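Long-range contacts in arylmalonate decarboxylase (Bordetella bronchiseptica, PDB 3IXL), which catalyses the cofactor-free decarboxylation of 2-aryl-2-methylmalonates to 2-arylpropionates and carbon dioxide: residues Y48-I52 with S76-R81; V69-T75 with L99-S105. The protein carries 2 engineered substitutions. All coordinates share one frame; numbering follows the deposited sequence.

Interaction 1: residues Y48-I52 with S76-R81. With PAC (2-phenylacetic acid), chain C.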
ATOM      1  N   TYR A  48       6.715  -5.772 -13.407  1.00  8.89           N
ATOM      2  CA  TYR A  48       6.717  -6.640 -12.229  1.00  8.87           C
ATOM      3  C   TYR A  48       7.487  -7.927 -12.491  1.00  9.23           C
ATOM      4  O   TYR A  48       8.266  -8.370 -11.646  1.00  9.37           O
ATOM      5  CB  TYR A  48       5.299  -6.994 -11.766  1.00  8.65           C
ATOM      6  CG  TYR A  48       4.351  -5.822 -11.642  1.00  8.41           C
ATOM      7  CD1 TYR A  48       4.777  -4.587 -11.145  1.00  7.55           C
ATOM      8  CD2 TYR A  48       3.019  -5.960 -12.026  1.00  8.91           C
ATOM      9  CE1 TYR A  48       3.886  -3.508 -11.057  1.00  7.78           C
ATOM     10  CE2 TYR A  48       2.132  -4.901 -11.953  1.00  8.61           C
ATOM     11  CZ  TYR A  48       2.573  -3.677 -11.474  1.00  8.62           C
ATOM     12  OH  TYR A  48       1.675  -2.636 -11.412  1.00  9.56           O
ATOM     13  N   ASP A  49       7.271  -8.521 -13.665  1.00  9.33           N
ATOM     14  CA  ASP A  49       7.901  -9.796 -13.983  1.00  9.85           C
ATOM     15  C   ASP A  49       9.429  -9.696 -13.916  1.00  9.86           C
ATOM     16  O   ASP A  49      10.099 -10.681 -13.592  1.00 10.11           O
ATOM     17  CB  ASP A  49       7.462 -10.271 -15.367  1.00  9.99           C
ATOM     18  CG  ASP A  49       6.063 -10.870 -15.377  1.00 11.04           C
ATOM     19  OD1 ASP A  49       5.443 -11.073 -14.305  1.00 12.62           O
ATOM     20  OD2 ASP A  49       5.580 -11.151 -16.495  1.00 12.75           O
ATOM     21  N   ALA A  50       9.970  -8.513 -14.205  1.00 10.24           N
ATOM     22  CA  ALA A  50      11.424  -8.321 -14.232  1.00 10.49           C
ATOM     23  C   ALA A  50      12.084  -8.218 -12.852  1.00 10.74           C
ATOM     24  O   ALA A  50      13.305  -8.354 -12.739  1.00 11.38           O
ATOM     25  CB  ALA A  50      11.797  -7.119 -15.083  1.00 10.77           C
ATOM     26  N   VAL A  51      11.294  -7.968 -11.807  1.00  9.77           N
ATOM     27  CA  VAL A  51      11.852  -7.820 -10.454  1.00  9.94           C
ATOM     28  C   VAL A  51      11.247  -8.749  -9.404  1.00  9.52           C
ATOM     29  O   VAL A  51      11.815  -8.898  -8.317  1.00  9.03           O
ATOM     30  CB  VAL A  51      11.774  -6.357  -9.923  1.00  9.77           C
ATOM     31  CG1 VAL A  51      12.605  -5.427 -10.791  1.00 10.97           C
ATOM     32  CG2 VAL A  51      10.322  -5.880  -9.793  1.00 11.00           C
ATOM     33  N   ILE A  52      10.098  -9.355  -9.708  1.00  8.74           N
ATOM     34  CA  ILE A  52       9.353 -10.104  -8.691  1.00  9.51           C
ATOM     35  C   ILE A  52      10.186 -11.233  -8.071  1.00  9.79           C
ATOM     36  O   ILE A  52      10.043 -11.542  -6.890  1.00  9.99           O
ATOM     37  CB  ILE A  52       7.997 -10.635  -9.239  1.00  9.63           C
ATOM     38  CG1 ILE A  52       7.139 -11.265  -8.133  1.00  9.86           C
ATOM     39  CG2 ILE A  52       8.222 -11.660 -10.346  1.00 10.00           C
ATOM     40  CD1 ILE A  52       6.628 -10.287  -7.092  1.00 10.85           C
ATOM     41  N   SER A  76       0.685  -3.275  -6.287  1.00  6.26           N
ATOM     42  CA  SER A  76       0.477  -3.998  -7.534  1.00  6.68           C
ATOM     43  C   SER A  76       1.431  -5.177  -7.734  1.00  7.21           C
ATOM     44  O   SER A  76       1.038  -6.205  -8.283  1.00  7.16           O
ATOM     45  CB  SER A  76       0.436  -3.043  -8.735  1.00  7.20           C
ATOM     46  OG  SER A  76       1.614  -2.266  -8.818  1.00  8.04           O
ATOM     47  N   LEU A  77       2.667  -5.050  -7.262  1.00  7.81           N
ATOM     48  CA  LEU A  77       3.608  -6.168  -7.328  1.00  8.44           C
ATOM     49  C   LEU A  77       3.064  -7.355  -6.543  1.00  8.29           C
ATOM     50  O   LEU A  77       3.335  -8.513  -6.885  1.00  9.09           O
ATOM     51  CB  LEU A  77       4.959  -5.740  -6.755  1.00  9.49           C
ATOM     52  CG  LEU A  77       6.277  -6.432  -7.012  1.00 13.36           C
ATOM     53  CD1 LEU A  77       6.450  -6.837  -8.459  1.00 12.82           C
ATOM     54  CD2 LEU A  77       7.313  -5.398  -6.661  1.00 14.39           C
ATOM     55  N   SER A  78       2.292  -7.066  -5.490  1.00  7.63           N
ATOM     56  CA  SER A  78       1.726  -8.114  -4.649  1.00  7.35           C
ATOM     57  C   SER A  78       0.312  -8.591  -5.025  1.00  7.16           C
ATOM     58  O   SER A  78      -0.057  -9.700  -4.646  1.00  7.54           O
ATOM     59  CB  SER A  78       1.839  -7.763  -3.157  1.00  7.95           C
ATOM     60  OG  SER A  78       1.247  -6.512  -2.834  1.00  6.78           O
ATOM     61  N   PHE A  79      -0.442  -7.805  -5.802  1.00  6.66           N
ATOM     62  CA  PHE A  79      -1.783  -8.247  -6.233  1.00  6.53           C
ATOM     63  C   PHE A  79      -1.911  -8.695  -7.691  1.00  6.49           C
ATOM     64  O   PHE A  79      -2.946  -9.274  -8.050  1.00  6.94           O
ATOM     65  CB  PHE A  79      -2.914  -7.251  -5.841  1.00  6.52           C
ATOM     66  CG  PHE A  79      -2.951  -5.952  -6.645  1.00  6.24           C
ATOM     67  CD1 PHE A  79      -3.171  -5.948  -8.032  1.00  6.17           C
ATOM     68  CD2 PHE A  79      -2.823  -4.731  -5.992  1.00  6.05           C
ATOM     69  CE1 PHE A  79      -3.207  -4.754  -8.750  1.00  6.92           C
ATOM     70  CE2 PHE A  79      -2.872  -3.526  -6.691  1.00  6.24           C
ATOM     71  CZ  PHE A  79      -3.066  -3.534  -8.072  1.00  6.58           C
ATOM     72  N   TYR A  80      -0.902  -8.438  -8.527  1.00  6.90           N
ATOM     73  CA  TYR A  80      -1.112  -8.599  -9.975  1.00  7.35           C
ATOM     74  C   TYR A  80      -1.376 -10.019 -10.448  1.00  7.95           C
ATOM     75  O   TYR A  80      -1.861 -10.220 -11.561  1.00  8.41           O
ATOM     76  CB  TYR A  80      -0.010  -7.955 -10.815  1.00  7.56           C
ATOM     77  CG  TYR A  80       1.294  -8.724 -10.998  1.00  7.48           C
ATOM     78  CD1 TYR A  80       2.193  -8.894  -9.940  1.00  8.88           C
ATOM     79  CD2 TYR A  80       1.670  -9.199 -12.259  1.00  7.86           C
ATOM     80  CE1 TYR A  80       3.404  -9.551 -10.128  1.00  8.50           C
ATOM     81  CE2 TYR A  80       2.889  -9.843 -12.458  1.00  9.17           C
ATOM     82  CZ  TYR A  80       3.749 -10.022 -11.386  1.00  8.08           C
ATOM     83  OH  TYR A  80       4.969 -10.649 -11.576  1.00  9.93           O
ATOM     84  N   ARG A  81      -1.027 -10.993  -9.611  1.00  8.29           N
ATOM     85  CA  ARG A  81      -1.208 -12.402  -9.949  1.00  9.27           C
ATOM     86  C   ARG A  81      -2.361 -13.022  -9.176  1.00  9.49           C
ATOM     87  O   ARG A  81      -2.611 -14.223  -9.297  1.00 10.85           O
ATOM     88  CB  ARG A  81       0.089 -13.164  -9.691  1.00  9.84           C
ATOM     89  CG  ARG A  81       1.150 -12.893 -10.741  1.00  9.31           C
ATOM     90  CD  ARG A  81       2.459 -13.572 -10.389  1.00 11.82           C
ATOM     91  NE  ARG A  81       3.407 -13.547 -11.498  1.00 12.16           N
ATOM     92  CZ  ARG A  81       4.698 -13.839 -11.390  1.00 12.81           C
ATOM     93  NH1 ARG A  81       5.224 -14.174 -10.210  1.00 12.70           N
ATOM     94  NH2 ARG A  81       5.470 -13.786 -12.466  1.00 13.79           N
TER
HETATM   95  C1  PAC C5000       1.957   0.181  -6.211  1.00  7.51           C
HETATM   96  C2  PAC C5000       3.098   0.732  -7.046  1.00 10.86           C
HETATM   97  C1' PAC C5000       4.204   1.550  -6.410  1.00 10.30           C
HETATM   98  C2' PAC C5000       4.828   2.482  -7.244  1.00 11.27           C
HETATM   99  C3' PAC C5000       5.866   3.283  -6.772  1.00 11.25           C
HETATM  100  C4' PAC C5000       6.291   3.148  -5.454  1.00 10.46           C
HETATM  101  C5' PAC C5000       5.670   2.220  -4.609  1.00 11.27           C
HETATM  102  C6' PAC C5000       4.632   1.411  -5.082  1.00  9.88           C
HETATM  103  O1  PAC C5000       1.839   0.408  -4.975  1.00  6.87           O
HETATM  104  O2  PAC C5000       1.123  -0.523  -6.848  1.00  8.56           O
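Asp49 OD1 is held from two directions: Tyr80 OH donates a hydrogen bond to it at 2.8 Å, meeting it nearly along its C-O axis, and Arg81 NH2 forms a salt bridge to it at 3.3 Å. The carboxylate is turned 50° from the Tyr80 ring. Tyr80 OH sits over the face of the Arg81 guanidinium, while Arg81 CG covers one face of the phenol. The opposite face of that ring receives Tyr48. Its CB lies 3.7 Å from the centroid of the Tyr80 ring in a CH-pi contact, and beyond it the Tyr48 ring presents its edge, CD2 leading, with the planes 57° apart. Tyr80 reaches back to helix 45-51 because its CG stands between backbone N and carbonyl carbon (chi1 81°).

Inward from this pair the contact is aliphatic. Leu77 CD1 fits between Tyr48 CB, at 3.5 Å, and Ile52 CD1, at 3.7 Å; Val51 CG2 touches it more loosely. Leu77 O is buried here without a polar partner in the model. The Ile52 side chain also packs on Phe85 and Leu89 of helix 83-97.

At the far end, Tyr48 OH comes within 2.6 Å of Ser76 OG, which itself donates to O2 of phenylacetate (2.7 Å). The same carboxylate oxygen takes the Ser76 backbone N-H, so side chain and first helical turn grip it together. Tyr126, Gly189 and Thr75 complete the carboxylate site. Tyr48 lies in the second shell behind Ser76, where its hydroxyl may help position that of Ser76. The contact grades from an exposed ion pair, which would probably favour an ionised Asp49, through a buried apolar layer to neutral N-H and hydroxyl groups suited to holding a substrate carboxylate.

Interaction 2: residues V69-T75 with L99-S105; sequences VVSLMCT and LPCTTMS. Engineered in segment 69-75: Cys74 (natural residue Gly). With PAC (2-phenylacetic acid), chain C.
Val70 and Leu72 pair in parallel with strand 101-103, at the edge of the four-stranded sheet; helix 83-97 lies in the beta-alpha-beta crossover between the strands. Val70 N donates to Pro100 O, Thr102 N to Val70 O, Leu72 N to Thr102 O and Met104 N to Leu72 O (2.8 Å), the last bond carrying the pairing into the start of helix 104-114. The outer end is looser and partly exposed, Leu99 CD1 resting 4.0 Å from Val70 CG2 and Pro100 CB 3.9 Å from Val69 CG1.

At the buried end packing closes round Met104. With CG anti to the backbone N (chi1 -175°), its chain runs over the turn at residues 73-75; CE meets Met73 CE at 3.5 Å, and SD lies 3.1 Å from Thr75 OG1. That hydroxyl donates to phenylacetate O1 at 2.8 Å and also bonds Ser211, while Thr75 N gives O1 a second, nearly straight bond (3.0 Å, 161°). Engineered Cys74 places SG 3.5 Å from ligand C2, the carbon next to the carboxylate, a position consistent with proton delivery there. Backbone-bonded parallel strand pairing thus ends in a pocket whose N-H and hydroxyl donors fix one carboxylate oxygen beside a thiol.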
ATOM      1  N   VAL A  69      10.616  -7.045  11.135  1.00  9.27           N
ATOM      2  CA  VAL A  69       9.535  -7.412  10.216  1.00  9.20           C
ATOM      3  C   VAL A  69       9.934  -6.931   8.828  1.00  8.28           C
ATOM      4  O   VAL A  69      10.737  -5.995   8.697  1.00  8.28           O
ATOM      5  CB  VAL A  69       8.189  -6.762  10.604  1.00 10.06           C
ATOM      6  CG1 VAL A  69       7.775  -7.126  12.031  1.00 12.45           C
ATOM      7  CG2 VAL A  69       8.266  -5.291  10.468  1.00 10.96           C
ATOM      8  N   VAL A  70       9.407  -7.582   7.793  1.00  6.94           N
ATOM      9  CA  VAL A  70       9.658  -7.155   6.423  1.00  6.93           C
ATOM     10  C   VAL A  70       8.332  -6.978   5.706  1.00  6.40           C
ATOM     11  O   VAL A  70       7.462  -7.858   5.783  1.00  7.02           O
ATOM     12  CB  VAL A  70      10.516  -8.182   5.667  1.00  6.81           C
ATOM     13  CG1 VAL A  70      10.606  -7.815   4.189  1.00  7.59           C
ATOM     14  CG2 VAL A  70      11.923  -8.256   6.296  1.00  7.92           C
ATOM     15  N   SER A  71       8.167  -5.838   5.034  1.00  5.67           N
ATOM     16  CA  SER A  71       7.003  -5.607   4.184  1.00  5.81           C
ATOM     17  C   SER A  71       7.419  -5.336   2.754  1.00  5.95           C
ATOM     18  O   SER A  71       8.308  -4.517   2.504  1.00  5.84           O
ATOM     19  CB  SER A  71       6.187  -4.417   4.686  1.00  5.76           C
ATOM     20  OG  SER A  71       5.133  -4.164   3.763  1.00  7.05           O
ATOM     21  N   LEU A  72       6.771  -6.017   1.816  1.00  5.42           N
ATOM     22  CA  LEU A  72       6.897  -5.671   0.411  1.00  6.08           C
ATOM     23  C   LEU A  72       5.980  -4.478   0.161  1.00  5.52           C
ATOM     24  O   LEU A  72       4.752  -4.624   0.091  1.00  5.60           O
ATOM     25  CB  LEU A  72       6.513  -6.855  -0.487  1.00  5.99           C
ATOM     26  CG  LEU A  72       6.461  -6.558  -1.988  1.00  7.40           C
ATOM     27  CD1 LEU A  72       7.793  -6.037  -2.509  1.00  8.17           C
ATOM     28  CD2 LEU A  72       6.060  -7.791  -2.784  1.00  7.95           C
ATOM     29  N   MET A  73       6.589  -3.300   0.044  1.00  5.23           N
ATOM     30  CA  MET A  73       5.854  -2.041  -0.037  1.00  5.38           C
ATOM     31  C   MET A  73       5.490  -1.661  -1.477  1.00  5.97           C
ATOM     32  O   MET A  73       5.861  -0.592  -1.979  1.00  6.43           O
ATOM     33  CB  MET A  73       6.628  -0.933   0.674  1.00  5.86           C
ATOM     34  CG  MET A  73       6.670  -1.128   2.183  1.00  5.47           C
ATOM     35  SD  MET A  73       5.108  -0.770   3.019  1.00  6.62           S
ATOM     36  CE  MET A  73       5.161   1.030   2.940  1.00  7.49           C
ATOM     37  N   CYS A  74       4.753  -2.560  -2.127  1.00  6.56           N
ATOM     38  CA  CYS A  74       4.179  -2.302  -3.445  1.00  6.83           C
ATOM     39  C   CYS A  74       2.880  -3.071  -3.548  1.00  6.54           C
ATOM     40  O   CYS A  74       2.847  -4.284  -3.337  1.00  6.35           O
ATOM     41  CB  CYS A  74       5.119  -2.727  -4.570  1.00  7.44           C
ATOM     42  SG  CYS A  74       4.421  -2.403  -6.219  1.00 10.18           S
ATOM     43  N   THR A  75       1.798  -2.355  -3.840  1.00  6.28           N
ATOM     44  CA  THR A  75       0.471  -2.953  -3.896  1.00  6.51           C
ATOM     45  C   THR A  75       0.387  -3.848  -5.127  1.00  6.68           C
ATOM     46  O   THR A  75       0.086  -5.045  -5.025  1.00  5.80           O
ATOM     47  CB  THR A  75      -0.644  -1.872  -3.959  1.00  6.74           C
ATOM     48  OG1 THR A  75      -0.197  -0.648  -3.352  1.00  6.37           O
ATOM     49  CG2 THR A  75      -1.909  -2.366  -3.264  1.00  7.23           C
ATOM     50  N   LEU A  99      11.094 -14.283   9.791  1.00  8.75           N
ATOM     51  CA  LEU A  99      10.518 -13.053  10.337  1.00  8.70           C
ATOM     52  C   LEU A  99       9.056 -12.894   9.964  1.00  8.28           C
ATOM     53  O   LEU A  99       8.629 -13.430   8.950  1.00  8.73           O
ATOM     54  CB  LEU A  99      11.245 -11.830   9.773  1.00  8.66           C
ATOM     55  CG  LEU A  99      12.717 -11.601  10.122  1.00  9.48           C
ATOM     56  CD1 LEU A  99      13.197 -10.336   9.420  1.00 10.04           C
ATOM     57  CD2 LEU A  99      12.921 -11.508  11.635  1.00 10.61           C
ATOM     58  N   PRO A 100       8.303 -12.104  10.744  1.00  8.35           N
ATOM     59  CA  PRO A 100       6.967 -11.689  10.295  1.00  8.07           C
ATOM     60  C   PRO A 100       7.111 -10.912   8.991  1.00  7.73           C
ATOM     61  O   PRO A 100       7.911  -9.966   8.913  1.00  7.55           O
ATOM     62  CB  PRO A 100       6.494 -10.747  11.402  1.00  8.67           C
ATOM     63  CG  PRO A 100       7.357 -11.089  12.601  1.00  8.64           C
ATOM     64  CD  PRO A 100       8.660 -11.531  12.056  1.00  8.10           C
ATOM     65  N   CYS A 101       6.384 -11.335   7.967  1.00  6.92           N
ATOM     66  CA  CYS A 101       6.419 -10.685   6.671  1.00  7.21           C
ATOM     67  C   CYS A 101       5.017 -10.321   6.230  1.00  6.51           C
ATOM     68  O   CYS A 101       4.035 -10.977   6.588  1.00  7.87           O
ATOM     69  CB  CYS A 101       7.056 -11.598   5.631  1.00  7.31           C
ATOM     70  SG  CYS A 101       8.829 -11.871   5.893  1.00  8.71           S
ATOM     71  N   THR A 102       4.936  -9.260   5.442  1.00  6.58           N
ATOM     72  CA  THR A 102       3.663  -8.793   4.920  1.00  6.12           C
ATOM     73  C   THR A 102       3.866  -8.099   3.580  1.00  6.11           C
ATOM     74  O   THR A 102       4.992  -7.993   3.091  1.00  5.93           O
ATOM     75  CB  THR A 102       2.948  -7.888   5.945  1.00  6.07           C
ATOM     76  OG1 THR A 102       1.610  -7.641   5.503  1.00  6.55           O
ATOM     77  CG2 THR A 102       3.717  -6.570   6.174  1.00  6.95           C
ATOM     78  N   THR A 103       2.769  -7.665   2.967  1.00  6.02           N
ATOM     79  CA  THR A 103       2.816  -6.950   1.690  1.00  5.59           C
ATOM     80  C   THR A 103       1.835  -5.784   1.746  1.00  5.20           C
ATOM     81  O   THR A 103       0.904  -5.768   2.564  1.00  5.63           O
ATOM     82  CB  THR A 103       2.381  -7.808   0.491  1.00  6.47           C
ATOM     83  OG1 THR A 103       0.965  -8.027   0.543  1.00  6.75           O
ATOM     84  CG2 THR A 103       3.143  -9.144   0.415  1.00  7.25           C
ATOM     85  N   MET A 104       2.035  -4.817   0.853  1.00  4.74           N
ATOM     86  CA  MET A 104       1.148  -3.672   0.772  1.00  5.16           C
ATOM     87  C   MET A 104      -0.279  -4.074   0.370  1.00  5.17           C
ATOM     88  O   MET A 104      -1.237  -3.404   0.754  1.00  4.83           O
ATOM     89  CB  MET A 104       1.739  -2.625  -0.177  1.00  5.07           C
ATOM     90  CG  MET A 104       0.982  -1.308  -0.267  1.00  5.94           C
ATOM     91  SD  MET A 104       1.983  -0.099  -1.154  1.00  6.49           S
ATOM     92  CE  MET A 104       3.070   0.452   0.151  1.00  7.04           C
ATOM     93  N   SER A 105      -0.429  -5.163  -0.382  1.00  4.95           N
ATOM     94  CA  SER A 105      -1.786  -5.657  -0.662  1.00  5.38           C
ATOM     95  C   SER A 105      -2.469  -6.198   0.590  1.00  5.72           C
ATOM     96  O   SER A 105      -3.652  -5.933   0.818  1.00  5.66           O
ATOM     97  CB  SER A 105      -1.776  -6.718  -1.755  1.00  5.56           C
ATOM     98  OG  SER A 105      -1.570  -6.120  -3.023  1.00  6.69           O
TER
HETATM   99  C1  PAC C5000       1.957   0.181  -6.211  1.00  7.51           C
HETATM  100  C2  PAC C5000       3.098   0.732  -7.046  1.00 10.86           C
HETATM  101  C1' PAC C5000       4.204   1.550  -6.410  1.00 10.30           C
HETATM  102  C2' PAC C5000       4.828   2.482  -7.244  1.00 11.27           C
HETATM  103  C3' PAC C5000       5.866   3.283  -6.772  1.00 11.25           C
HETATM  104  C4' PAC C5000       6.291   3.148  -5.454  1.00 10.46           C
HETATM  105  C5' PAC C5000       5.670   2.220  -4.609  1.00 11.27           C
HETATM  106  C6' PAC C5000       4.632   1.411  -5.082  1.00  9.88           C
HETATM  107  O1  PAC C5000       1.839   0.408  -4.975  1.00  6.87           O
HETATM  108  O2  PAC C5000       1.123  -0.523  -6.848  1.00  8.56           O

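In the fold
Both contacts are largely buried, and both reach the carboxylate of phenylacetate: interaction 1 through O2, interaction 2 through O1. They share one continuous piece of chain, since strand 67-72 leads through a short turn into helix 75-79. Interaction 2 lies deeper, in the parallel four-stranded sheet, where backbone hydrogen bonds between strand 67-72 and edge strand 101-103 dominate. Interaction 1 joins two helices farther from the chain centre and relies on side chains, including a salt bridge at its exposed rim. Ser78 and Ser105 join the two through a probable hydrogen bond between their OG atoms, linking helix 75-79 to the first turn of helix 104-114.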